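Local coordinates for L-lysine 6-monooxygenase involved in desferrioxamine biosynthesis (Erwinia amylovora CFBP1430, PDB 5O8P), which probably catalyses the NADPH- and FAD-dependent N-hydroxylation of cadaverine, a step in the biosynthesis of the siderophore desferrioxamine, at residues 27-32 and 414-419; 133-138 and 351-356; 203-208 and 280-285; 306-309 and 315-318. All coordinates share one frame; numbering follows the deposited sequence.

Contact 1 (27-32 and 414-419)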
loop_
_atom_site.group_PDB
_atom_site.type_symbol
_atom_site.label_atom_id
_atom_site.label_comp_id
_atom_site.label_asym_id
_atom_site.label_seq_id
_atom_site.Cartn_x
_atom_site.Cartn_y
_atom_site.Cartn_z
ATOM N N SER B 27 10.677 31.374 18.115
ATOM C CA SER B 27 10.984 32.714 18.671
ATOM C C SER B 27 12.456 32.962 18.962
ATOM O O SER B 27 12.884 34.101 18.874
ATOM C CB SER B 27 10.151 33.026 19.916
ATOM O OG SER B 27 10.211 32.021 20.887
ATOM N N GLU B 28 13.229 31.926 19.300
ATOM C CA GLU B 28 14.651 32.108 19.669
ATOM C C GLU B 28 15.473 32.984 18.702
ATOM O O GLU B 28 16.088 33.950 19.154
ATOM C CB GLU B 28 15.379 30.776 19.889
ATOM C CG GLU B 28 16.552 30.888 20.871
ATOM C CD GLU B 28 17.381 29.616 21.021
ATOM O OE1 GLU B 28 17.473 28.858 20.028
ATOM O OE2 GLU B 28 17.954 29.379 22.124
ATOM N N PRO B 29 15.465 32.683 17.381
ATOM C CA PRO B 29 16.297 33.467 16.449
ATOM C C PRO B 29 15.714 34.814 16.004
ATOM O O PRO B 29 16.393 35.536 15.284
ATOM C CB PRO B 29 16.420 32.536 15.241
ATOM C CG PRO B 29 15.107 31.859 15.205
ATOM C CD PRO B 29 14.684 31.670 16.648
ATOM N N VAL B 30 14.498 35.159 16.425
ATOM C CA VAL B 30 13.900 36.437 16.047
ATOM C C VAL B 30 14.618 37.614 16.742
ATOM O O VAL B 30 14.759 37.632 17.964
ATOM C CB VAL B 30 12.388 36.458 16.368
ATOM C CG1 VAL B 30 11.759 37.804 16.033
ATOM C CG2 VAL B 30 11.680 35.344 15.611
ATOM N N GLU B 31 15.063 38.589 15.944
ATOM C CA GLU B 31 15.716 39.803 16.447
ATOM C C GLU B 31 14.731 40.673 17.223
ATOM O O GLU B 31 13.608 40.884 16.784
ATOM C CB GLU B 31 16.315 40.619 15.287
ATOM C CG GLU B 31 17.511 39.942 14.600
ATOM C CD GLU B 31 18.855 40.166 15.308
ATOM O OE1 GLU B 31 18.876 40.575 16.495
ATOM O OE2 GLU B 31 19.908 39.928 14.673
ATOM N N GLY B 32 15.178 41.185 18.363
ATOM C CA GLY B 32 14.363 42.065 19.209
ATOM C C GLY B 32 13.136 41.396 19.811
ATOM O O GLY B 32 12.091 42.033 19.973
ATOM N N GLU B 414 5.364 40.357 10.228
ATOM C CA GLU B 414 5.072 38.963 9.904
ATOM C C GLU B 414 6.375 38.188 9.817
ATOM O O GLU B 414 6.980 38.093 8.764
ATOM C CB GLU B 414 4.249 38.875 8.606
ATOM C CG GLU B 414 3.994 37.460 8.090
ATOM C CD GLU B 414 2.717 37.321 7.259
ATOM O OE1 GLU B 414 1.674 37.804 7.753
ATOM O OE2 GLU B 414 2.747 36.738 6.141
ATOM N N VAL B 415 6.795 37.611 10.932
ATOM C CA VAL B 415 8.141 37.029 11.031
ATOM C C VAL B 415 8.281 35.779 10.181
ATOM O O VAL B 415 9.269 35.599 9.500
ATOM C CB VAL B 415 8.495 36.662 12.488
ATOM C CG1 VAL B 415 9.918 36.112 12.581
ATOM C CG2 VAL B 415 8.320 37.874 13.392
ATOM N N TYR B 416 7.288 34.900 10.258
ATOM C CA TYR B 416 7.220 33.722 9.412
ATOM C C TYR B 416 5.952 33.853 8.596
ATOM O O TYR B 416 4.892 34.143 9.171
ATOM C CB TYR B 416 7.161 32.480 10.268
ATOM C CG TYR B 416 8.403 32.255 11.075
ATOM C CD1 TYR B 416 9.549 31.729 10.497
ATOM C CD2 TYR B 416 8.433 32.559 12.428
ATOM C CE1 TYR B 416 10.688 31.504 11.250
ATOM C CE2 TYR B 416 9.566 32.326 13.192
ATOM C CZ TYR B 416 10.693 31.792 12.595
ATOM O OH TYR B 416 11.827 31.550 13.335
ATOM N N PRO B 417 6.045 33.636 7.268
ATOM C CA PRO B 417 4.903 33.891 6.397
ATOM C C PRO B 417 3.738 32.964 6.719
ATOM O O PRO B 417 3.922 31.769 6.896
ATOM C CB PRO B 417 5.463 33.636 4.989
ATOM C CG PRO B 417 6.577 32.683 5.187
ATOM C CD PRO B 417 7.153 32.988 6.538
ATOM N N VAL B 418 2.554 33.549 6.808
ATOM C CA VAL B 418 1.363 32.875 7.247
ATOM C C VAL B 418 0.460 32.735 6.033
ATOM O O VAL B 418 -0.052 33.743 5.513
ATOM C CB VAL B 418 0.647 33.700 8.338
ATOM C CG1 VAL B 418 -0.544 32.930 8.886
ATOM C CG2 VAL B 418 1.612 34.077 9.454
ATOM N N GLU B 419 0.256 31.492 5.590
ATOM C CA GLU B 419 -0.599 31.217 4.458
ATOM C C GLU B 419 -2.039 31.635 4.768
ATOM O O GLU B 419 -2.521 31.429 5.883
ATOM C CB GLU B 419 -0.521 29.744 4.075
ATOM C CG GLU B 419 0.784 29.371 3.383
ATOM C CD GLU B 419 1.875 28.871 4.312
ATOM O OE1 GLU B 419 1.844 29.205 5.519
ATOM O OE2 GLU B 419 2.778 28.151 3.816
#
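The phenolic OH of Tyr-416 reaches the turn at 27-32 and lies 3.8 Å from CG of Pro-29. It is also hydrogen-bonded to the carbonyl O of Leu-26, near the end of helix 18-27. That helix and strands 8-14 and 35-38 form a beta-alpha-beta unit of the FAD-binding fold, and 27-32 belongs to the link between helix and second strand. A type I beta turn runs from Ser-27 to Val-30, closed by Val-30 N to Ser-27 O at 3.1 Å. The side chains of Pro-29 and Tyr-416 cross at about a right angle. Alongside, two valines meet tip to tip, with Val-30 CG2 3.6 Å from Val-415 CG1. A chi1 of 178° puts this methyl of Val-30 anti to the carbonyl carbon, beside the backbone N. The same CG2 is 4.4 Å from Tyr-416 CE2. The valine contacts are apolar, and the Tyr-416 hydroxyl only rests against the proline carbon. Tyr-416 also packs on Ser-404 and Leu-407 of helix 399-410. Segment 414-419 curls on itself: Val-418 N donates to Glu-414 OE2 at 3.3 Å, approaching from above the carboxylate plane.

Contact 2 (133-138 and 351-356)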
loop_
_atom_site.group_PDB
_atom_site.type_symbol
_atom_site.label_atom_id
_atom_site.label_comp_id
_atom_site.label_asym_id
_atom_site.label_seq_id
_atom_site.Cartn_x
_atom_site.Cartn_y
_atom_site.Cartn_z
ATOM N N GLN B 133 1.298 48.662 33.686
ATOM C CA GLN B 133 0.590 48.338 32.433
ATOM C C GLN B 133 1.024 47.005 31.780
ATOM O O GLN B 133 1.058 46.885 30.558
ATOM C CB GLN B 133 0.665 49.517 31.438
ATOM C CG GLN B 133 -0.225 50.693 31.819
ATOM C CD GLN B 133 -1.666 50.475 31.399
ATOM O OE1 GLN B 133 -2.008 50.630 30.225
ATOM N NE2 GLN B 133 -2.516 50.100 32.353
ATOM N N CYS B 134 1.322 46.002 32.605
ATOM C CA CYS B 134 1.758 44.695 32.126
ATOM C C CYS B 134 1.317 43.563 33.069
ATOM O O CYS B 134 0.676 43.811 34.089
ATOM C CB CYS B 134 3.277 44.700 31.959
ATOM S SG CYS B 134 4.179 44.480 33.507
ATOM N N TYR B 135 1.651 42.323 32.704
ATOM C CA TYR B 135 1.254 41.139 33.478
ATOM C C TYR B 135 2.374 40.691 34.425
ATOM O O TYR B 135 3.566 40.726 34.085
ATOM C CB TYR B 135 0.805 39.997 32.551
ATOM C CG TYR B 135 -0.543 40.277 31.905
ATOM C CD1 TYR B 135 -1.734 40.014 32.585
ATOM C CD2 TYR B 135 -0.625 40.839 30.635
ATOM C CE1 TYR B 135 -2.972 40.293 32.015
ATOM C CE2 TYR B 135 -1.853 41.129 30.055
ATOM C CZ TYR B 135 -3.031 40.853 30.743
ATOM O OH TYR B 135 -4.242 41.142 30.150
ATOM N N ARG B 136 1.968 40.277 35.621
ATOM C CA ARG B 136 2.883 39.864 36.683
ATOM C C ARG B 136 2.606 38.405 36.965
ATOM O O ARG B 136 1.508 38.076 37.386
ATOM C CB ARG B 136 2.613 40.722 37.926
ATOM C CG ARG B 136 3.382 40.359 39.173
ATOM C CD ARG B 136 3.049 41.309 40.328
ATOM N NE ARG B 136 3.317 42.708 39.967
ATOM C CZ ARG B 136 4.529 43.267 39.920
ATOM N NH1 ARG B 136 5.640 42.571 40.220
ATOM N NH2 ARG B 136 4.634 44.551 39.561
ATOM N N VAL B 137 3.593 37.548 36.735
ATOM C CA VAL B 137 3.445 36.082 36.839
ATOM C C VAL B 137 4.246 35.577 38.034
ATOM O O VAL B 137 5.470 35.633 38.004
ATOM C CB VAL B 137 3.988 35.394 35.560
ATOM C CG1 VAL B 137 3.981 33.876 35.683
ATOM C CG2 VAL B 137 3.201 35.848 34.347
ATOM N N ARG B 138 3.568 35.080 39.067
ATOM C CA ARG B 138 4.244 34.595 40.278
ATOM C C ARG B 138 4.496 33.088 40.177
ATOM O O ARG B 138 3.556 32.290 40.115
ATOM C CB ARG B 138 3.437 34.937 41.536
ATOM C CG ARG B 138 4.292 35.096 42.800
ATOM C CD ARG B 138 3.470 35.500 44.026
ATOM N NE ARG B 138 2.456 34.473 44.338
ATOM C CZ ARG B 138 1.152 34.675 44.603
ATOM N NH1 ARG B 138 0.621 35.901 44.646
ATOM N NH2 ARG B 138 0.369 33.622 44.843
ATOM N N GLU B 351 -7.510 32.712 37.655
ATOM C CA GLU B 351 -8.367 33.468 38.603
ATOM C C GLU B 351 -7.963 34.935 38.752
ATOM O O GLU B 351 -8.817 35.815 38.802
ATOM C CB GLU B 351 -8.356 32.842 40.011
ATOM C CG GLU B 351 -9.347 31.702 40.240
ATOM C CD GLU B 351 -9.712 31.497 41.723
ATOM O OE1 GLU B 351 -9.594 32.456 42.521
ATOM O OE2 GLU B 351 -10.135 30.379 42.098
ATOM N N GLY B 352 -6.659 35.191 38.820
ATOM C CA GLY B 352 -6.151 36.547 38.986
ATOM C C GLY B 352 -6.329 37.508 37.814
ATOM O O GLY B 352 -6.128 38.718 37.973
ATOM N N ILE B 353 -6.693 36.993 36.640
ATOM C CA ILE B 353 -6.971 37.846 35.485
ATOM C C ILE B 353 -8.353 37.571 34.885
ATOM O O ILE B 353 -8.565 37.784 33.700
ATOM C CB ILE B 353 -5.837 37.746 34.425
ATOM C CG1 ILE B 353 -5.646 36.315 33.912
ATOM C CG2 ILE B 353 -4.529 38.247 35.011
ATOM C CD1 ILE B 353 -4.706 36.221 32.724
ATOM N N GLN B 354 -9.305 37.163 35.723
ATOM C CA GLN B 354 -10.676 36.873 35.268
ATOM C C GLN B 354 -11.330 38.094 34.627
ATOM O O GLN B 354 -11.855 38.006 33.526
ATOM C CB GLN B 354 -11.566 36.344 36.396
ATOM C CG GLN B 354 -11.562 34.822 36.478
ATOM C CD GLN B 354 -12.249 34.261 37.703
ATOM O OE1 GLN B 354 -12.707 34.985 38.600
ATOM N NE2 GLN B 354 -12.324 32.937 37.750
ATOM N N GLN B 355 -11.272 39.233 35.305
ATOM C CA GLN B 355 -11.852 40.466 34.782
ATOM C C GLN B 355 -11.227 40.928 33.432
ATOM O O GLN B 355 -11.903 41.596 32.654
ATOM C CB GLN B 355 -11.889 41.585 35.875
ATOM C CG GLN B 355 -10.639 42.465 36.092
ATOM C CD GLN B 355 -9.451 41.777 36.791
ATOM O OE1 GLN B 355 -9.574 40.672 37.339
ATOM N NE2 GLN B 355 -8.285 42.417 36.721
ATOM N N ARG B 356 -9.990 40.528 33.137
ATOM C CA ARG B 356 -9.287 40.901 31.887
ATOM C C ARG B 356 -9.555 39.969 30.690
ATOM O O ARG B 356 -9.086 40.246 29.572
ATOM C CB ARG B 356 -7.764 40.893 32.080
ATOM C CG ARG B 356 -7.187 41.547 33.308
ATOM C CD ARG B 356 -6.692 42.958 33.090
ATOM N NE ARG B 356 -5.955 43.190 31.837
ATOM C CZ ARG B 356 -5.849 44.389 31.258
ATOM N NH1 ARG B 356 -6.398 45.483 31.794
ATOM N NH2 ARG B 356 -5.189 44.512 30.121
#
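Strand 134-141 is the middle strand of a three-stranded antiparallel meander, and its Tyr-135 reaches over to Ile-353 and Arg-356 in the loop between strands 342-343 and 379-381. The polar link is between Arg-356 NE and Tyr-135 OH, 3.2 Å apart. It is fairly straight, with an angle of 164° at the hydrogen. The hydroxyl O lies in the guanidinium plane, at its edge. A weak second bond comes from Arg-356 NH2, 3.5 Å from Tyr-135 OH, so two N-H groups share one oxygen. The phenol ring and the guanidinium are turned 67° against each other. Arg-356 gets there by bending at chi2 and chi3, which brings NE back toward the phenol.

The meander comprises strands 121-129, 134-141 and 147-152 and is part of the mixed sheet that also holds strand 8-14 of the FAD-binding fold. Tyr-128, on the neighbouring strand, makes a cation-pi contact with Arg-356, and its ring also meets that of Tyr-135. Ile-353 takes the other part of the tyrosine. Its CG2 sits at the ring edge, near the ring plane, 3.9 Å from Tyr-135 CE1 and 4.1 Å from Tyr-135 CD1. The two side chains cross at about a right angle. The side chain of Ile-353 is about 12 Å from the bound FAD.

Contact 3 (203-208 and 280-285)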
loop_
_atom_site.group_PDB
_atom_site.type_symbol
_atom_site.label_atom_id
_atom_site.label_comp_id
_atom_site.label_asym_id
_atom_site.label_seq_id
_atom_site.Cartn_x
_atom_site.Cartn_y
_atom_site.Cartn_z
ATOM N N SER B 203 -6.031 6.219 21.579
ATOM C CA SER B 203 -5.374 5.644 22.771
ATOM C C SER B 203 -5.990 4.302 23.143
ATOM O O SER B 203 -5.262 3.331 23.345
ATOM C CB SER B 203 -5.432 6.608 23.954
ATOM O OG SER B 203 -4.492 7.647 23.759
ATOM N N ALA B 204 -7.318 4.270 23.207
ATOM C CA ALA B 204 -8.070 3.045 23.448
ATOM C C ALA B 204 -7.639 1.939 22.495
ATOM O O ALA B 204 -7.331 0.822 22.913
ATOM C CB ALA B 204 -9.572 3.298 23.291
ATOM N N ALA B 205 -7.601 2.265 21.210
ATOM C CA ALA B 205 -7.270 1.279 20.193
ATOM C C ALA B 205 -5.844 0.775 20.337
ATOM O O ALA B 205 -5.608 -0.427 20.233
ATOM C CB ALA B 205 -7.499 1.841 18.804
ATOM N N GLU B 206 -4.899 1.682 20.571
ATOM C CA GLU B 206 -3.492 1.295 20.742
ATOM C C GLU B 206 -3.306 0.362 21.919
ATOM O O GLU B 206 -2.555 -0.605 21.818
ATOM C CB GLU B 206 -2.615 2.516 20.943
ATOM C CG GLU B 206 -2.367 3.261 19.658
ATOM C CD GLU B 206 -1.658 4.584 19.844
ATOM O OE1 GLU B 206 -1.428 5.005 21.000
ATOM O OE2 GLU B 206 -1.324 5.214 18.809
ATOM N N ILE B 207 -4.000 0.670 23.014
ATOM C CA ILE B 207 -4.003 -0.163 24.203
ATOM C C ILE B 207 -4.648 -1.498 23.898
ATOM O O ILE B 207 -4.067 -2.524 24.212
ATOM C CB ILE B 207 -4.724 0.531 25.389
ATOM C CG1 ILE B 207 -3.841 1.640 25.932
ATOM C CG2 ILE B 207 -5.079 -0.452 26.503
ATOM C CD1 ILE B 207 -4.515 2.546 26.938
ATOM N N TYR B 208 -5.836 -1.483 23.292
ATOM C CA TYR B 208 -6.530 -2.726 22.947
ATOM C C TYR B 208 -5.657 -3.647 22.097
ATOM O O TYR B 208 -5.566 -4.838 22.361
ATOM C CB TYR B 208 -7.862 -2.467 22.242
ATOM C CG TYR B 208 -8.712 -3.709 22.185
ATOM C CD1 TYR B 208 -8.615 -4.591 21.113
ATOM C CD2 TYR B 208 -9.586 -4.020 23.225
ATOM C CE1 TYR B 208 -9.390 -5.733 21.055
ATOM C CE2 TYR B 208 -10.358 -5.171 23.193
ATOM C CZ TYR B 208 -10.267 -6.027 22.107
ATOM O OH TYR B 208 -11.048 -7.165 22.084
ATOM N N ASN B 280 -7.882 -1.923 11.198
ATOM C CA ASN B 280 -7.690 -3.109 10.384
ATOM C C ASN B 280 -6.686 -4.090 10.967
ATOM O O ASN B 280 -6.851 -5.294 10.801
ATOM C CB ASN B 280 -7.242 -2.721 8.983
ATOM C CG ASN B 280 -8.339 -2.046 8.182
ATOM O OD1 ASN B 280 -9.523 -2.054 8.551
ATOM N ND2 ASN B 280 -7.946 -1.468 7.060
ATOM N N ALA B 281 -5.638 -3.590 11.621
ATOM C CA ALA B 281 -4.673 -4.475 12.291
ATOM C C ALA B 281 -5.292 -5.232 13.462
ATOM O O ALA B 281 -4.930 -6.387 13.712
ATOM C CB ALA B 281 -3.468 -3.694 12.752
ATOM N N ILE B 282 -6.218 -4.575 14.163
ATOM C CA ILE B 282 -6.981 -5.196 15.239
ATOM C C ILE B 282 -7.897 -6.292 14.692
ATOM O O ILE B 282 -7.947 -7.371 15.262
ATOM C CB ILE B 282 -7.813 -4.156 16.026
ATOM C CG1 ILE B 282 -6.898 -3.234 16.809
ATOM C CG2 ILE B 282 -8.796 -4.825 16.986
ATOM C CD1 ILE B 282 -7.591 -2.004 17.349
ATOM N N TYR B 283 -8.625 -6.027 13.607
ATOM C CA TYR B 283 -9.464 -7.074 12.989
ATOM C C TYR B 283 -8.600 -8.240 12.542
ATOM O O TYR B 283 -8.923 -9.381 12.831
ATOM C CB TYR B 283 -10.297 -6.566 11.802
ATOM C CG TYR B 283 -11.284 -7.590 11.341
ATOM C CD1 TYR B 283 -12.539 -7.675 11.927
ATOM C CD2 TYR B 283 -10.956 -8.514 10.344
ATOM C CE1 TYR B 283 -13.460 -8.648 11.527
ATOM C CE2 TYR B 283 -11.871 -9.492 9.932
ATOM C CZ TYR B 283 -13.128 -9.557 10.530
ATOM O OH TYR B 283 -14.072 -10.510 10.172
ATOM N N ASP B 284 -7.499 -7.943 11.860
ATOM C CA ASP B 284 -6.594 -8.985 11.387
ATOM C C ASP B 284 -5.997 -9.800 12.531
ATOM O O ASP B 284 -5.780 -10.992 12.377
ATOM C CB ASP B 284 -5.486 -8.399 10.476
ATOM C CG ASP B 284 -5.986 -8.056 9.055
ATOM O OD1 ASP B 284 -7.215 -8.117 8.791
ATOM O OD2 ASP B 284 -5.135 -7.729 8.191
ATOM N N LEU B 285 -5.748 -9.171 13.677
ATOM C CA LEU B 285 -5.191 -9.889 14.825
ATOM C C LEU B 285 -6.247 -10.729 15.536
ATOM O O LEU B 285 -5.944 -11.841 15.935
ATOM C CB LEU B 285 -4.501 -8.943 15.804
ATOM C CG LEU B 285 -3.670 -9.629 16.899
ATOM C CD1 LEU B 285 -2.597 -10.554 16.341
ATOM C CD2 LEU B 285 -3.040 -8.569 17.791
#
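Ile-282 alone fills the tight part of this helix-helix contact, with a different branch turned to each of two partners. Its CD1 lies 4.1 Å from Ala-205 CB and 3.8 Å from Ala-205 O. Its CG2 lies 4.1 Å from Tyr-208 CD1. The first torsion separates these roles. CG1 is anti to the carbonyl carbon (chi1 -68°) and carries CD1 forward to the alanine, while CG2 is anti to the backbone N and meets the tyrosine. Tyr-208 and Ile-282 cross at about a right angle. The small side chain of Ala-205 lets the isoleucine come close to the helix backbone. Trp-224 of strand 221-225 closes this buried side, touching both Ala-205 and Ile-282 and stacking on the Tyr-208 ring. The Tyr-208 hydroxyl is hydrogen-bonded to Leu-222 O of the same strand.

The other part is looser. Leu-285 has its CB directed toward helix 202-213, yet its CD2 stays 6.4 Å from Tyr-208 O. It packs instead on Tyr-209, the next residue, and on Leu-212, about a turn beyond Tyr-208, and is partly exposed. Other residues of 280-285 meet neighbouring subunits: Asp-284 forms a salt bridge with Lys-238 of the third subunit, and Tyr-283 OH bonds to Ser-89 OG of the fourth.

Helix 202-213 follows strand 194-198 and carries Ser-203, which binds NADP(+) in a structure of this protein and here touches the FAD. With Gly-199 and Gly-201 before it and Ala-204 after, this is consistent with the dinucleotide-binding turn of a Rossmann fold.

Contact 4 (306-309 and 315-318)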
loop_
_atom_site.group_PDB
_atom_site.type_symbol
_atom_site.label_atom_id
_atom_site.label_comp_id
_atom_site.label_asym_id
_atom_site.label_seq_id
_atom_site.Cartn_x
_atom_site.Cartn_y
_atom_site.Cartn_z
ATOM N N THR B 306 -23.448 4.534 32.586
ATOM C CA THR B 306 -24.366 5.251 33.488
ATOM C C THR B 306 -23.886 5.237 34.943
ATOM O O THR B 306 -23.987 6.249 35.645
ATOM C CB THR B 306 -25.806 4.685 33.440
ATOM O OG1 THR B 306 -25.776 3.257 33.521
ATOM C CG2 THR B 306 -26.508 5.093 32.154
ATOM N N ASP B 307 -23.391 4.089 35.396
ATOM C CA ASP B 307 -22.889 3.941 36.761
ATOM C C ASP B 307 -21.863 2.812 36.828
ATOM O O ASP B 307 -21.767 1.994 35.917
ATOM C CB ASP B 307 -24.063 3.669 37.729
ATOM C CG ASP B 307 -23.819 4.205 39.145
ATOM O OD1 ASP B 307 -23.195 5.278 39.306
ATOM O OD2 ASP B 307 -24.284 3.556 40.108
ATOM N N MET B 308 -21.079 2.792 37.899
ATOM C CA MET B 308 -20.182 1.678 38.189
ATOM C C MET B 308 -20.071 1.461 39.687
ATOM O O MET B 308 -20.444 2.321 40.492
ATOM C CB MET B 308 -18.792 1.881 37.567
ATOM C CG MET B 308 -18.011 3.098 38.043
ATOM S SD MET B 308 -16.581 3.399 36.989
ATOM C CE MET B 308 -15.487 2.133 37.604
ATOM N N ARG B 309 -19.542 0.299 40.036
ATOM C CA ARG B 309 -19.420 -0.107 41.417
ATOM C C ARG B 309 -18.475 -1.275 41.541
ATOM O O ARG B 309 -18.315 -2.064 40.604
ATOM C CB ARG B 309 -20.785 -0.439 42.022
ATOM C CG ARG B 309 -21.632 -1.434 41.251
ATOM C CD ARG B 309 -23.123 -1.251 41.561
ATOM N NE ARG B 309 -23.484 -1.897 42.824
ATOM C CZ ARG B 309 -23.665 -3.212 42.989
ATOM N NH1 ARG B 309 -23.507 -4.065 41.976
ATOM N NH2 ARG B 309 -23.985 -3.696 44.189
ATOM N N GLU B 315 -14.278 -7.418 41.567
ATOM C CA GLU B 315 -14.661 -7.089 40.189
ATOM C C GLU B 315 -15.434 -5.780 40.141
ATOM O O GLU B 315 -16.164 -5.462 41.082
ATOM C CB GLU B 315 -15.604 -8.156 39.631
ATOM C CG GLU B 315 -14.994 -9.498 39.289
ATOM C CD GLU B 315 -15.927 -10.297 38.395
ATOM O OE1 GLU B 315 -17.033 -10.665 38.856
ATOM O OE2 GLU B 315 -15.572 -10.522 37.217
ATOM N N PHE B 316 -15.304 -5.049 39.037
ATOM C CA PHE B 316 -16.231 -3.954 38.730
ATOM C C PHE B 316 -17.534 -4.511 38.158
ATOM O O PHE B 316 -17.543 -5.570 37.515
ATOM C CB PHE B 316 -15.657 -3.005 37.687
ATOM C CG PHE B 316 -14.623 -2.065 38.208
ATOM C CD1 PHE B 316 -14.996 -0.972 38.974
ATOM C CD2 PHE B 316 -13.275 -2.233 37.876
ATOM C CE1 PHE B 316 -14.031 -0.084 39.436
ATOM C CE2 PHE B 316 -12.312 -1.345 38.332
ATOM C CZ PHE B 316 -12.691 -0.273 39.116
ATOM N N GLU B 317 -18.626 -3.786 38.384
ATOM C CA GLU B 317 -19.857 -3.978 37.627
ATOM C C GLU B 317 -20.175 -2.667 36.917
ATOM O O GLU B 317 -20.624 -1.705 37.542
ATOM C CB GLU B 317 -21.020 -4.401 38.526
ATOM C CG GLU B 317 -22.227 -4.924 37.743
ATOM C CD GLU B 317 -23.580 -4.499 38.299
ATOM O OE1 GLU B 317 -23.719 -3.343 38.755
ATOM O OE2 GLU B 317 -24.525 -5.324 38.265
ATOM N N LEU B 318 -19.922 -2.645 35.611
ATOM C CA LEU B 318 -20.247 -1.505 34.762
ATOM C C LEU B 318 -21.711 -1.576 34.365
ATOM O O LEU B 318 -22.115 -2.538 33.730
ATOM C CB LEU B 318 -19.398 -1.534 33.492
ATOM C CG LEU B 318 -17.917 -1.130 33.530
ATOM C CD1 LEU B 318 -17.276 -1.193 34.906
ATOM C CD2 LEU B 318 -17.116 -1.967 32.544
#
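Between Arg-309 and Glu-317 the backbone bonds are uneven. Glu-317 N donates to Arg-309 O at 2.8 Å. The return bond, from Arg-309 N to Glu-317 O, is weak at 3.4 Å. Two CA-H...O contacts flank them, Met-308 CA to Glu-317 O at 3.5 Å and Phe-316 CA to Arg-309 O at 3.4 Å.

The charged interaction joins the same residues. With Arg-309 CG between backbone N and carbonyl carbon (chi1 53°), a bend at chi3 lays the chain along Glu-317. Arg-309 NH1 makes a salt bridge of 3.3 Å to Glu-317 OE1, which lies at the guanidinium edge. The planar groups are 60° apart, and the bridging hydrogen bond is weak.

The apolar contacts gather Met-308, Phe-316 and Leu-318. Met-308 lies alongside Phe-316, and its CE methyl touches the CD1-CE1 side of the ring. Met-308 CB is 4.3 Å from Leu-318 CD1. Leu-336 of strand 335-338 packs on both Met-308 and Phe-316, and Trp-310 meets the Phe-316 ring edge-to-face.

Thr-306 and Asp-307 both face Lys-319, a classic beta bulge. The strands run antiparallel at 165°, as a beta hairpin. Strand 327-333 extends it, consistent with the three-stranded meander found in the NADPH domains of two-dinucleotide-binding flavoproteins.

Contacts 1 and 2 belong to the FAD-binding side of the chain, contacts 3 and 4 to the NADP-binding side. Contact 1 spans the longest stretch of sequence, from 27-32 to 414-419. Contact 2 closes a shorter loop within it, and contacts 3 and 4 follow one another inside that. The centres of contacts 1 and 4 are about 53 Å apart, on opposite sides of the chain's centre; those of contacts 3 and 4 are about 24 Å apart. Contact 3 backs the parallel sheet through strand 221-225, and contact 4 packs on its strand 335-338. This order is consistent with an NADP-binding part inserted in sequence between pieces of the FAD-binding part.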